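Local coordinates for C-type lectin domain family 4, member a4 (Mus musculus, PDB 3VYK), which binds N-glycans through a calcium-dependent C-type lectin domain and probably serves as an inhibitory pattern-recognition receptor on dendritic cells, at residues A46-I51 and W110-I115; F87-E92 and I102-T107; I17-K22 and A59-G64. All coordinates share one frame; numbering follows the deposited sequence.

Contact 1: A46-I51 and W110-I115; sequences AEQDFI and WGWNDI. With CA (calcium ion), chain C; MAN (alpha-D-mannopyranose), chain B; NAG (2-acetamido-2-deoxy-beta-D-glucopyranose), chain D; SO4 (sulfate ion), chain E.
Gln48 of helix 45-53 reaches across to Trp112 of strand 109-115, and its amide carries nearly the whole contact between 46-51 and 110-115. Earlier on the helix, Glu47 spends its carboxylate on His43 N and Ser44 OG, back along the chain. At Gln48 the side chain leaves with CG anti to the backbone N (chi1 173°) and bends at chi2, which carries the amide to the indole. Trp112 NE1 donates to Gln48 OE1 at 3.0 Å. The N-H meets the oxygen at 154°, from above the carbonyl plane, and the amide and indole planes stand 66° apart. The other end of the amide turns to water: Gln48 NE2 gives a hydrogen bond to a water at 3.0 Å, which in turn makes a weak bond to Trp110 O. On the strand, Trp110 N donates to a sulfate oxygen, O2, at 2.7 Å, an ion probably left from crystallisation. Two residues beyond Trp112, Asp114 binds the calcium ion through its backbone O (2.4 Å) and its OD1 (2.3 Å). The buried indole N-H thus has a partner beside the apolar side chains of Val101, Ile103, Ile63 and Leu65, and one glutamine amide ties the helix to the strand whose far end supplies part of the calcium site.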
loop_
_atom_site.group_PDB
_atom_site.type_symbol
_atom_site.label_atom_id
_atom_site.label_comp_id
_atom_site.label_asym_id
_atom_site.label_seq_id
_atom_site.Cartn_x
_atom_site.Cartn_y
_atom_site.Cartn_z
ATOM N N ALA A 46 0.091 -9.042 10.683
ATOM C CA ALA A 46 -0.880 -8.309 11.495
ATOM C C ALA A 46 -1.261 -6.997 10.830
ATOM O O ALA A 46 -2.436 -6.699 10.719
ATOM C CB ALA A 46 -0.354 -8.065 12.903
ATOM N N GLU A 47 -0.265 -6.233 10.379
ATOM C CA GLU A 47 -0.541 -4.988 9.661
ATOM C C GLU A 47 -1.288 -5.241 8.355
ATOM O O GLU A 47 -2.280 -4.570 8.084
ATOM C CB GLU A 47 0.744 -4.227 9.362
ATOM C CG GLU A 47 1.454 -3.681 10.584
ATOM C CD GLU A 47 2.898 -3.407 10.275
ATOM O OE1 GLU A 47 3.160 -2.604 9.365
ATOM O OE2 GLU A 47 3.770 -4.034 10.926
ATOM N N GLN A 48 -0.801 -6.194 7.552
ATOM C CA GLN A 48 -1.478 -6.575 6.306
ATOM C C GLN A 48 -2.961 -6.906 6.536
ATOM O O GLN A 48 -3.826 -6.353 5.868
ATOM C CB GLN A 48 -0.762 -7.760 5.648
ATOM C CG GLN A 48 -1.482 -8.331 4.433
ATOM C CD GLN A 48 -1.299 -7.504 3.177
ATOM O OE1 GLN A 48 -0.565 -6.518 3.162
ATOM N NE2 GLN A 48 -1.982 -7.916 2.111
ATOM N N ASP A 49 -3.246 -7.786 7.504
ATOM C CA ASP A 49 -4.621 -8.200 7.782
ATOM C C ASP A 49 -5.483 -7.068 8.369
ATOM O O ASP A 49 -6.681 -6.978 8.082
ATOM C CB ASP A 49 -4.640 -9.413 8.719
ATOM C CG ASP A 49 -4.193 -10.699 8.045
ATOM O OD1 ASP A 49 -4.130 -10.761 6.805
ATOM O OD2 ASP A 49 -3.901 -11.675 8.757
ATOM N N PHE A 50 -4.875 -6.204 9.181
ATOM C CA PHE A 50 -5.573 -5.013 9.657
ATOM C C PHE A 50 -5.980 -4.141 8.466
ATOM O O PHE A 50 -7.123 -3.700 8.369
ATOM C CB PHE A 50 -4.735 -4.201 10.655
ATOM C CG PHE A 50 -5.349 -2.860 10.976
ATOM C CD1 PHE A 50 -4.960 -1.704 10.287
ATOM C CD2 PHE A 50 -6.362 -2.763 11.935
ATOM C CE1 PHE A 50 -5.554 -0.484 10.569
ATOM C CE2 PHE A 50 -6.947 -1.554 12.214
ATOM C CZ PHE A 50 -6.555 -0.414 11.527
ATOM N N ILE A 51 -5.033 -3.894 7.567
ATOM C CA ILE A 51 -5.303 -3.026 6.429
ATOM C C ILE A 51 -6.404 -3.614 5.551
ATOM O O ILE A 51 -7.382 -2.916 5.240
ATOM C CB ILE A 51 -4.026 -2.740 5.620
ATOM C CG1 ILE A 51 -3.070 -1.855 6.431
ATOM C CG2 ILE A 51 -4.367 -2.085 4.279
ATOM C CD1 ILE A 51 -1.626 -1.953 5.989
ATOM N N TRP A 110 -6.863 -11.549 -0.508
ATOM C CA TRP A 110 -6.086 -10.317 -0.666
ATOM C C TRP A 110 -4.639 -10.592 -0.932
ATOM O O TRP A 110 -4.090 -11.591 -0.477
ATOM C CB TRP A 110 -6.196 -9.473 0.594
ATOM C CG TRP A 110 -7.540 -8.841 0.763
ATOM C CD1 TRP A 110 -8.565 -9.245 1.619
ATOM C CD2 TRP A 110 -8.052 -7.653 0.085
ATOM N NE1 TRP A 110 -9.642 -8.412 1.518
ATOM C CE2 TRP A 110 -9.411 -7.434 0.612
ATOM C CE3 TRP A 110 -7.553 -6.783 -0.884
ATOM C CZ2 TRP A 110 -10.206 -6.383 0.178
ATOM C CZ3 TRP A 110 -8.362 -5.723 -1.311
ATOM C CH2 TRP A 110 -9.660 -5.531 -0.791
ATOM N N GLY A 111 -3.993 -9.685 -1.660
ATOM C CA GLY A 111 -2.562 -9.826 -1.905
ATOM C C GLY A 111 -1.990 -8.639 -2.646
ATOM O O GLY A 111 -2.708 -7.690 -2.994
ATOM N N TRP A 112 -0.688 -8.704 -2.883
ATOM C CA TRP A 112 0.026 -7.640 -3.586
ATOM C C TRP A 112 0.222 -7.983 -5.035
ATOM O O TRP A 112 0.504 -9.135 -5.394
ATOM C CB TRP A 112 1.407 -7.432 -2.994
ATOM C CG TRP A 112 1.476 -7.043 -1.542
ATOM C CD1 TRP A 112 0.447 -6.668 -0.677
ATOM C CD2 TRP A 112 2.706 -6.941 -0.758
ATOM N NE1 TRP A 112 0.957 -6.393 0.577
ATOM C CE2 TRP A 112 2.306 -6.516 0.584
ATOM C CE3 TRP A 112 4.055 -7.163 -1.027
ATOM C CZ2 TRP A 112 3.243 -6.340 1.610
ATOM C CZ3 TRP A 112 4.978 -6.980 0.009
ATOM C CH2 TRP A 112 4.576 -6.564 1.287
ATOM N N ASN A 113 0.112 -6.960 -5.885
ATOM C CA ASN A 113 0.368 -7.118 -7.324
ATOM C C ASN A 113 1.163 -5.923 -7.802
ATOM O O ASN A 113 0.826 -4.791 -7.479
ATOM C CB ASN A 113 -0.959 -7.214 -8.086
ATOM C CG ASN A 113 -0.778 -7.195 -9.597
ATOM O OD1 ASN A 113 0.186 -7.735 -10.144
ATOM N ND2 ASN A 113 -1.752 -6.586 -10.281
ATOM N N ASP A 114 2.231 -6.181 -8.554
ATOM C CA ASP A 114 2.907 -5.086 -9.246
ATOM C C ASP A 114 2.059 -4.598 -10.415
ATOM O O ASP A 114 1.490 -5.408 -11.189
ATOM C CB ASP A 114 4.341 -5.446 -9.685
ATOM C CG ASP A 114 4.407 -6.602 -10.673
ATOM O OD1 ASP A 114 3.501 -7.477 -10.671
ATOM O OD2 ASP A 114 5.415 -6.637 -11.426
ATOM N N ILE A 115 1.971 -3.263 -10.484
ATOM C CA ILE A 115 1.230 -2.560 -11.542
ATOM C C ILE A 115 1.988 -1.304 -12.026
ATOM O O ILE A 115 2.943 -0.851 -11.392
ATOM C CB ILE A 115 -0.197 -2.146 -11.085
ATOM C CG1 ILE A 115 -0.176 -1.027 -10.033
ATOM C CG2 ILE A 115 -0.992 -3.361 -10.606
ATOM C CD1 ILE A 115 -1.469 -0.238 -10.017
HETATM CA CA CA C . 1.612 -7.654 -12.021
HETATM C C1 MAN B . -3.322 -7.781 -15.102
HETATM C C2 MAN B . -2.501 -6.812 -14.248
HETATM C C3 MAN B . -1.106 -7.389 -13.968
HETATM C C4 MAN B . -1.242 -8.774 -13.356
HETATM C C5 MAN B . -2.084 -9.674 -14.287
HETATM C C6 MAN B . -2.298 -11.072 -13.701
HETATM O O2 MAN B . -3.183 -6.645 -13.020
HETATM O O3 MAN B . -0.296 -6.657 -13.043
HETATM O O4 MAN B . 0.101 -9.178 -13.097
HETATM O O5 MAN B . -3.352 -9.071 -14.517
HETATM O O6 MAN B . -2.956 -11.881 -14.670
HETATM C C1 NAG D . -4.164 -5.612 -13.004
HETATM C C2 NAG D . -5.099 -5.887 -11.816
HETATM C C3 NAG D . -6.129 -4.772 -11.641
HETATM C C4 NAG D . -5.452 -3.400 -11.666
HETATM C C5 NAG D . -4.510 -3.260 -12.868
HETATM C C6 NAG D . -3.680 -1.984 -12.817
HETATM C C7 NAG D . -5.257 -8.296 -11.386
HETATM C C8 NAG D . -5.912 -9.586 -11.768
HETATM N N2 NAG D . -5.673 -7.205 -12.030
HETATM O O3 NAG D . -6.782 -4.944 -10.397
HETATM O O4 NAG D . -6.419 -2.380 -11.699
HETATM O O5 NAG D . -3.581 -4.327 -12.869
HETATM O O6 NAG D . -4.359 -0.882 -13.381
HETATM O O7 NAG D . -4.367 -8.270 -10.525
HETATM S S SO4 E . -7.150 -13.196 2.928
HETATM O O1 SO4 E . -7.056 -12.141 3.962
HETATM O O2 SO4 E . -7.845 -12.641 1.744
HETATM O O3 SO4 E . -7.917 -14.353 3.447
HETATM O O4 SO4 E . -5.793 -13.630 2.524
HETATM O O HOH W 1 -3.254 -10.570 2.577
#

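Contact 2: F87-E92 and I102-T107; sequences FWHKGE and IINHKT. With CA (calcium ion), chain C; MAN (alpha-D-mannopyranose), chain B; NAG (2-acetamido-2-deoxy-beta-D-glucopyranose), chain D.
His89 sets CG beside its own backbone N (chi1 -82°), which turns the imidazole toward strand 100-106, while Lys106 runs extended until it bends at chi3 and brings its CD methylene over that ring. Lys106 CD sits above the ring centre, 3.5 Å from the centroid of the His89 ring and 7° off its normal, a CH-pi contact over the face. The ring edge is used at the same time. His89 NE2 donates to Asn104 O at 2.9 Å, with the acceptor near the ring plane but the donor well above the carbonyl plane. A second, weak bond joins His89 NE2 to Asn104 OD1 at 2.8 Å, bent to 120°. One N-H is therefore shared between the backbone and side-chain oxygens of one residue, and the imidazole is held from its edge and one face. With OD1 turned to His89, Asn104 ND2 donates to NAG O7 at 3.1 Å and to NAG O3 at 3.2 Å. Lys106 NZ lies 4.6 Å from Glu92 OE2, too far for a salt bridge; a water joins these two atoms and the sugar O7, and another links NZ to Lys90 O. Glu92, which closes the type II turn begun at His89, binds calcium through OE1 at 2.4 Å, and its OE2 lies 2.6 Å from mannose O4. His89 is thus a second-shell residue that probably orients Asn104, which itself bonds the sugar, in the calcium-dependent glycan site of a C-type lectin domain.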
loop_
_atom_site.group_PDB
_atom_site.type_symbol
_atom_site.label_atom_id
_atom_site.label_comp_id
_atom_site.label_asym_id
_atom_site.label_seq_id
_atom_site.Cartn_x
_atom_site.Cartn_y
_atom_site.Cartn_z
ATOM N N PHE A 87 3.389 -10.380 0.838
ATOM C CA PHE A 87 2.054 -10.941 0.592
ATOM C C PHE A 87 1.664 -10.934 -0.864
ATOM O O PHE A 87 0.515 -10.682 -1.216
ATOM C CB PHE A 87 1.031 -10.236 1.489
ATOM C CG PHE A 87 1.426 -10.297 2.926
ATOM C CD1 PHE A 87 1.143 -11.437 3.679
ATOM C CD2 PHE A 87 2.174 -9.277 3.495
ATOM C CE1 PHE A 87 1.570 -11.537 4.996
ATOM C CE2 PHE A 87 2.620 -9.377 4.808
ATOM C CZ PHE A 87 2.313 -10.509 5.554
ATOM N N TRP A 88 2.639 -11.228 -1.708
ATOM C CA TRP A 88 2.399 -11.302 -3.148
ATOM C C TRP A 88 1.357 -12.322 -3.520
ATOM O O TRP A 88 1.383 -13.463 -3.037
ATOM C CB TRP A 88 3.693 -11.642 -3.859
ATOM C CG TRP A 88 4.773 -10.611 -3.681
ATOM C CD1 TRP A 88 5.908 -10.691 -2.880
ATOM C CD2 TRP A 88 4.847 -9.309 -4.335
ATOM N NE1 TRP A 88 6.673 -9.558 -3.000
ATOM C CE2 TRP A 88 6.080 -8.682 -3.853
ATOM C CE3 TRP A 88 4.038 -8.616 -5.233
ATOM C CZ2 TRP A 88 6.474 -7.424 -4.281
ATOM C CZ3 TRP A 88 4.451 -7.342 -5.653
ATOM C CH2 TRP A 88 5.637 -6.765 -5.189
ATOM N N HIS A 89 0.454 -11.930 -4.412
ATOM C CA HIS A 89 -0.453 -12.876 -5.078
ATOM C C HIS A 89 0.333 -13.937 -5.791
ATOM O O HIS A 89 1.444 -13.693 -6.261
ATOM C CB HIS A 89 -1.337 -12.162 -6.099
ATOM C CG HIS A 89 -2.541 -11.478 -5.512
ATOM N ND1 HIS A 89 -3.530 -12.148 -4.863
ATOM C CD2 HIS A 89 -2.922 -10.139 -5.533
ATOM C CE1 HIS A 89 -4.479 -11.276 -4.490
ATOM N NE2 HIS A 89 -4.102 -10.046 -4.892
ATOM N N LYS A 90 -0.254 -15.128 -5.918
ATOM C CA LYS A 90 0.344 -16.156 -6.752
ATOM C C LYS A 90 0.602 -15.594 -8.155
ATOM O O LYS A 90 -0.272 -14.962 -8.761
ATOM C CB LYS A 90 -0.569 -17.392 -6.803
ATOM C CG LYS A 90 -0.037 -18.569 -7.600
ATOM C CD LYS A 90 1.276 -19.105 -7.060
ATOM C CE LYS A 90 1.706 -20.353 -7.823
ATOM N NZ LYS A 90 1.583 -20.209 -9.304
ATOM N N GLY A 91 1.823 -15.788 -8.626
ATOM C CA GLY A 91 2.261 -15.329 -9.944
ATOM C C GLY A 91 2.776 -13.899 -9.979
ATOM O O GLY A 91 3.171 -13.419 -11.047
ATOM N N GLU A 92 2.765 -13.217 -8.835
ATOM C CA GLU A 92 3.248 -11.833 -8.749
ATOM C C GLU A 92 4.485 -11.749 -7.862
ATOM O O GLU A 92 4.681 -12.601 -6.998
ATOM C CB GLU A 92 2.172 -10.911 -8.186
ATOM C CG GLU A 92 0.837 -10.975 -8.913
ATOM C CD GLU A 92 0.876 -10.466 -10.354
ATOM O OE1 GLU A 92 1.794 -9.695 -10.780
ATOM O OE2 GLU A 92 -0.103 -10.815 -11.066
ATOM N N ILE A 102 0.025 -2.543 -5.681
ATOM C CA ILE A 102 -1.268 -2.415 -5.029
ATOM C C ILE A 102 -1.623 -3.653 -4.223
ATOM O O ILE A 102 -1.168 -4.760 -4.517
ATOM C CB ILE A 102 -2.441 -2.139 -6.020
ATOM C CG1 ILE A 102 -2.577 -3.248 -7.077
ATOM C CG2 ILE A 102 -2.307 -0.745 -6.617
ATOM C CD1 ILE A 102 -3.812 -3.116 -7.958
ATOM N N ILE A 103 -2.442 -3.428 -3.203
ATOM C CA ILE A 103 -3.229 -4.485 -2.585
ATOM C C ILE A 103 -4.518 -4.592 -3.398
ATOM O O ILE A 103 -5.224 -3.601 -3.596
ATOM C CB ILE A 103 -3.565 -4.148 -1.116
ATOM C CG1 ILE A 103 -2.287 -4.053 -0.285
ATOM C CG2 ILE A 103 -4.516 -5.186 -0.523
ATOM C CD1 ILE A 103 -2.516 -3.608 1.146
ATOM N N ASN A 104 -4.823 -5.793 -3.863
ATOM C CA ASN A 104 -6.132 -6.061 -4.474
ATOM C C ASN A 104 -6.652 -7.445 -4.109
ATOM O O ASN A 104 -5.929 -8.279 -3.535
ATOM C CB ASN A 104 -6.137 -5.792 -6.004
ATOM C CG ASN A 104 -5.263 -6.757 -6.794
ATOM O OD1 ASN A 104 -4.606 -7.620 -6.243
ATOM N ND2 ASN A 104 -5.248 -6.599 -8.124
ATOM N N HIS A 105 -7.926 -7.669 -4.414
ATOM C CA HIS A 105 -8.601 -8.886 -4.010
ATOM C C HIS A 105 -8.901 -9.785 -5.174
ATOM O O HIS A 105 -9.335 -9.322 -6.229
ATOM C CB HIS A 105 -9.879 -8.531 -3.277
ATOM C CG HIS A 105 -10.514 -9.700 -2.590
ATOM N ND1 HIS A 105 -11.482 -10.446 -3.173
ATOM C CD2 HIS A 105 -10.279 -10.259 -1.340
ATOM C CE1 HIS A 105 -11.855 -11.425 -2.328
ATOM N NE2 HIS A 105 -11.116 -11.316 -1.209
ATOM N N LYS A 106 -8.644 -11.073 -4.979
ATOM C CA LYS A 106 -8.883 -12.104 -5.994
ATOM C C LYS A 106 -9.624 -13.260 -5.333
ATOM O O LYS A 106 -9.946 -13.192 -4.147
ATOM C CB LYS A 106 -7.559 -12.563 -6.633
ATOM C CG LYS A 106 -6.867 -11.470 -7.434
ATOM C CD LYS A 106 -5.457 -11.821 -7.908
ATOM C CE LYS A 106 -5.465 -12.642 -9.186
ATOM N NZ LYS A 106 -4.089 -12.683 -9.738
ATOM N N THR A 107 -9.908 -14.314 -6.097
ATOM C CA THR A 107 -10.645 -15.461 -5.559
ATOM C C THR A 107 -9.883 -16.132 -4.413
ATOM O O THR A 107 -10.484 -16.691 -3.495
ATOM C CB THR A 107 -10.965 -16.498 -6.652
ATOM O OG1 THR A 107 -9.745 -17.011 -7.201
ATOM C CG2 THR A 107 -11.789 -15.865 -7.766
HETATM CA CA CA C . 1.612 -7.654 -12.021
HETATM C C1 MAN B . -3.322 -7.781 -15.102
HETATM C C2 MAN B . -2.501 -6.812 -14.248
HETATM C C3 MAN B . -1.106 -7.389 -13.968
HETATM C C4 MAN B . -1.242 -8.774 -13.356
HETATM C C5 MAN B . -2.084 -9.674 -14.287
HETATM C C6 MAN B . -2.298 -11.072 -13.701
HETATM O O2 MAN B . -3.183 -6.645 -13.020
HETATM O O3 MAN B . -0.296 -6.657 -13.043
HETATM O O4 MAN B . 0.101 -9.178 -13.097
HETATM O O5 MAN B . -3.352 -9.071 -14.517
HETATM O O6 MAN B . -2.956 -11.881 -14.670
HETATM C C1 NAG D . -4.164 -5.612 -13.004
HETATM C C2 NAG D . -5.099 -5.887 -11.816
HETATM C C3 NAG D . -6.129 -4.772 -11.641
HETATM C C4 NAG D . -5.452 -3.400 -11.666
HETATM C C5 NAG D . -4.510 -3.260 -12.868
HETATM C C6 NAG D . -3.680 -1.984 -12.817
HETATM C C7 NAG D . -5.257 -8.296 -11.386
HETATM C C8 NAG D . -5.912 -9.586 -11.768
HETATM N N2 NAG D . -5.673 -7.205 -12.030
HETATM O O3 NAG D . -6.782 -4.944 -10.397
HETATM O O4 NAG D . -6.419 -2.380 -11.699
HETATM O O5 NAG D . -3.581 -4.327 -12.869
HETATM O O6 NAG D . -4.359 -0.882 -13.381
HETATM O O7 NAG D . -4.367 -8.270 -10.525
HETATM O O HOH W 2 -3.012 -14.786 -8.307
HETATM O O HOH W 3 -2.541 -10.230 -9.770
#

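Contact 3: I17-K22 and A59-G64; sequences ILNDSK and AGYFIG
The segments 17-22 and 59-64 come closest in their backbones at Asn19 and Ala59, whose CA atoms are 8.6 Å apart, and the chain turns a corner at Asp20 just after an inverse gamma turn centred on Leu18. Side chains alone bridge this gap, and Tyr61 does most of the work. Its CG lies anti to the carbonyl carbon (chi1 -60°), which sends the phenol across to Ile17 and Asn19. The amide of Asn19 arrives at the edge of the ring, near its plane, with the two planes 68° apart. Asn19 ND2 donates to Tyr61 OH at 3.0 Å with an N-H...O angle of 147°, and the hydroxyl oxygen lies close to the amide plane. The same nitrogen passes Tyr61 CE1 at 3.3 Å. Ile17 adds an apolar touch, its CG2 branch meeting Tyr61 CE1 obliquely at 3.6 Å. The phenol oxygen is also hydrogen-bonded to Asn56 N, in the loop after helix 45-53, so two nitrogens from different parts of the chain hold the end of the ring in place. Strand 121-128 lies between the two partners in the sheet: it pairs antiparallel with 13-19, where Leu18 bonds to Ser123, and parallel with 61-67, where Phe62 bonds to Asn122. The Tyr61 side chain packs on Asn122 and Leu55, and strand 100-106 flanks 61-67 through the backbone bonding of Tyr61 with Ile103.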
loop_
_atom_site.group_PDB
_atom_site.type_symbol
_atom_site.label_atom_id
_atom_site.label_comp_id
_atom_site.label_asym_id
_atom_site.label_seq_id
_atom_site.Cartn_x
_atom_site.Cartn_y
_atom_site.Cartn_z
ATOM N N ILE A 17 -7.912 5.305 4.598
ATOM C CA ILE A 17 -8.258 4.593 3.381
ATOM C C ILE A 17 -8.783 5.616 2.388
ATOM O O ILE A 17 -9.867 6.175 2.575
ATOM C CB ILE A 17 -9.317 3.492 3.637
ATOM C CG1 ILE A 17 -8.947 2.626 4.856
ATOM C CG2 ILE A 17 -9.567 2.684 2.363
ATOM C CD1 ILE A 17 -7.633 1.866 4.750
ATOM N N LEU A 18 -7.992 5.879 1.354
ATOM C CA LEU A 18 -8.309 6.914 0.379
ATOM C C LEU A 18 -9.230 6.322 -0.684
ATOM O O LEU A 18 -8.769 5.773 -1.694
ATOM C CB LEU A 18 -7.017 7.474 -0.229
ATOM C CG LEU A 18 -6.972 8.953 -0.608
ATOM C CD1 LEU A 18 -5.536 9.396 -0.826
ATOM C CD2 LEU A 18 -7.820 9.219 -1.841
ATOM N N ASN A 19 -10.533 6.430 -0.420
ATOM C CA ASN A 19 -11.598 5.828 -1.219
ATOM C C ASN A 19 -12.321 6.819 -2.135
ATOM O O ASN A 19 -13.002 6.398 -3.068
ATOM C CB ASN A 19 -12.662 5.206 -0.300
ATOM C CG ASN A 19 -12.298 3.817 0.190
ATOM O OD1 ASN A 19 -12.693 3.424 1.289
ATOM N ND2 ASN A 19 -11.573 3.057 -0.626
ATOM N N ASP A 20 -12.196 8.116 -1.858
ATOM C CA ASP A 20 -13.076 9.117 -2.494
ATOM C C ASP A 20 -12.675 9.477 -3.927
ATOM O O ASP A 20 -13.448 10.099 -4.667
ATOM C CB ASP A 20 -13.245 10.369 -1.609
ATOM C CG ASP A 20 -12.062 11.339 -1.685
ATOM O OD1 ASP A 20 -11.091 11.105 -2.441
ATOM O OD2 ASP A 20 -12.115 12.367 -0.973
ATOM N N SER A 21 -11.467 9.073 -4.308
ATOM C CA SER A 21 -10.939 9.335 -5.643
ATOM C C SER A 21 -9.780 8.393 -5.946
ATOM O O SER A 21 -9.246 7.737 -5.044
ATOM C CB SER A 21 -10.478 10.793 -5.765
ATOM O OG SER A 21 -9.542 11.124 -4.756
ATOM N N LYS A 22 -9.415 8.325 -7.223
ATOM C CA LYS A 22 -8.264 7.546 -7.670
ATOM C C LYS A 22 -7.185 8.471 -8.211
ATOM O O LYS A 22 -7.465 9.594 -8.649
ATOM C CB LYS A 22 -8.671 6.527 -8.733
ATOM C CG LYS A 22 -9.643 5.462 -8.252
ATOM C CD LYS A 22 -10.010 4.525 -9.388
ATOM C CE LYS A 22 -11.107 3.561 -8.977
ATOM N NZ LYS A 22 -11.619 2.810 -10.155
ATOM N N ALA A 59 -11.883 -2.666 -5.164
ATOM C CA ALA A 59 -10.881 -1.627 -5.412
ATOM C C ALA A 59 -9.447 -2.097 -5.192
ATOM O O ALA A 59 -9.194 -3.052 -4.459
ATOM C CB ALA A 59 -11.164 -0.398 -4.558
ATOM N N GLY A 60 -8.512 -1.401 -5.832
ATOM C CA GLY A 60 -7.075 -1.621 -5.619
ATOM C C GLY A 60 -6.450 -0.441 -4.908
ATOM O O GLY A 60 -6.833 0.712 -5.130
ATOM N N TYR A 61 -5.461 -0.718 -4.059
ATOM C CA TYR A 61 -4.910 0.314 -3.191
ATOM C C TYR A 61 -3.395 0.360 -3.267
ATOM O O TYR A 61 -2.720 -0.618 -2.927
ATOM C CB TYR A 61 -5.342 0.066 -1.733
ATOM C CG TYR A 61 -6.845 0.066 -1.536
ATOM C CD1 TYR A 61 -7.487 1.197 -1.057
ATOM C CD2 TYR A 61 -7.615 -1.071 -1.823
ATOM C CE1 TYR A 61 -8.870 1.213 -0.878
ATOM C CE2 TYR A 61 -8.997 -1.066 -1.650
ATOM C CZ TYR A 61 -9.609 0.083 -1.170
ATOM O OH TYR A 61 -10.979 0.121 -0.981
ATOM N N PHE A 62 -2.850 1.498 -3.694
ATOM C CA PHE A 62 -1.404 1.688 -3.705
ATOM C C PHE A 62 -0.842 1.609 -2.296
ATOM O O PHE A 62 -1.443 2.133 -1.336
ATOM C CB PHE A 62 -1.023 3.049 -4.301
ATOM C CG PHE A 62 -0.953 3.066 -5.799
ATOM C CD1 PHE A 62 -0.107 2.192 -6.485
ATOM C CD2 PHE A 62 -1.696 3.988 -6.521
ATOM C CE1 PHE A 62 -0.028 2.203 -7.874
ATOM C CE2 PHE A 62 -1.614 4.012 -7.907
ATOM C CZ PHE A 62 -0.784 3.126 -8.584
ATOM N N ILE A 63 0.314 0.959 -2.198
ATOM C CA ILE A 63 1.118 0.969 -0.972
ATOM C C ILE A 63 2.465 1.609 -1.259
ATOM O O ILE A 63 2.770 1.922 -2.415
ATOM C CB ILE A 63 1.260 -0.449 -0.373
ATOM C CG1 ILE A 63 2.107 -1.356 -1.277
ATOM C CG2 ILE A 63 -0.122 -1.029 -0.108
ATOM C CD1 ILE A 63 2.389 -2.746 -0.714
ATOM N N GLY A 64 3.278 1.812 -0.230
ATOM C CA GLY A 64 4.541 2.526 -0.382
ATOM C C GLY A 64 5.733 1.674 -0.781
ATOM O O GLY A 64 6.826 1.875 -0.258
#

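All three contacts reach one mixed sheet. Strand 61-67 of contact 3 neighbours strand 100-106 of contact 2, which pairs in turn with strand 109-115 of contact 1. The centres of contacts 1 and 2 are about 8 Å apart, those of 1 and 3 about 12 Å, and those of 2 and 3 about 15 Å. Along the chain contact 2 is nested within the loop closed by contact 1, contact 3 closes before contact 2 opens, and contacts 1 and 3 alternate. Strands 100-106 and 109-115, with the 87-92 loop, carry glycan and calcium ligands, while contact 3 joins strand 61-67 to strand 13-19 farther from the calcium.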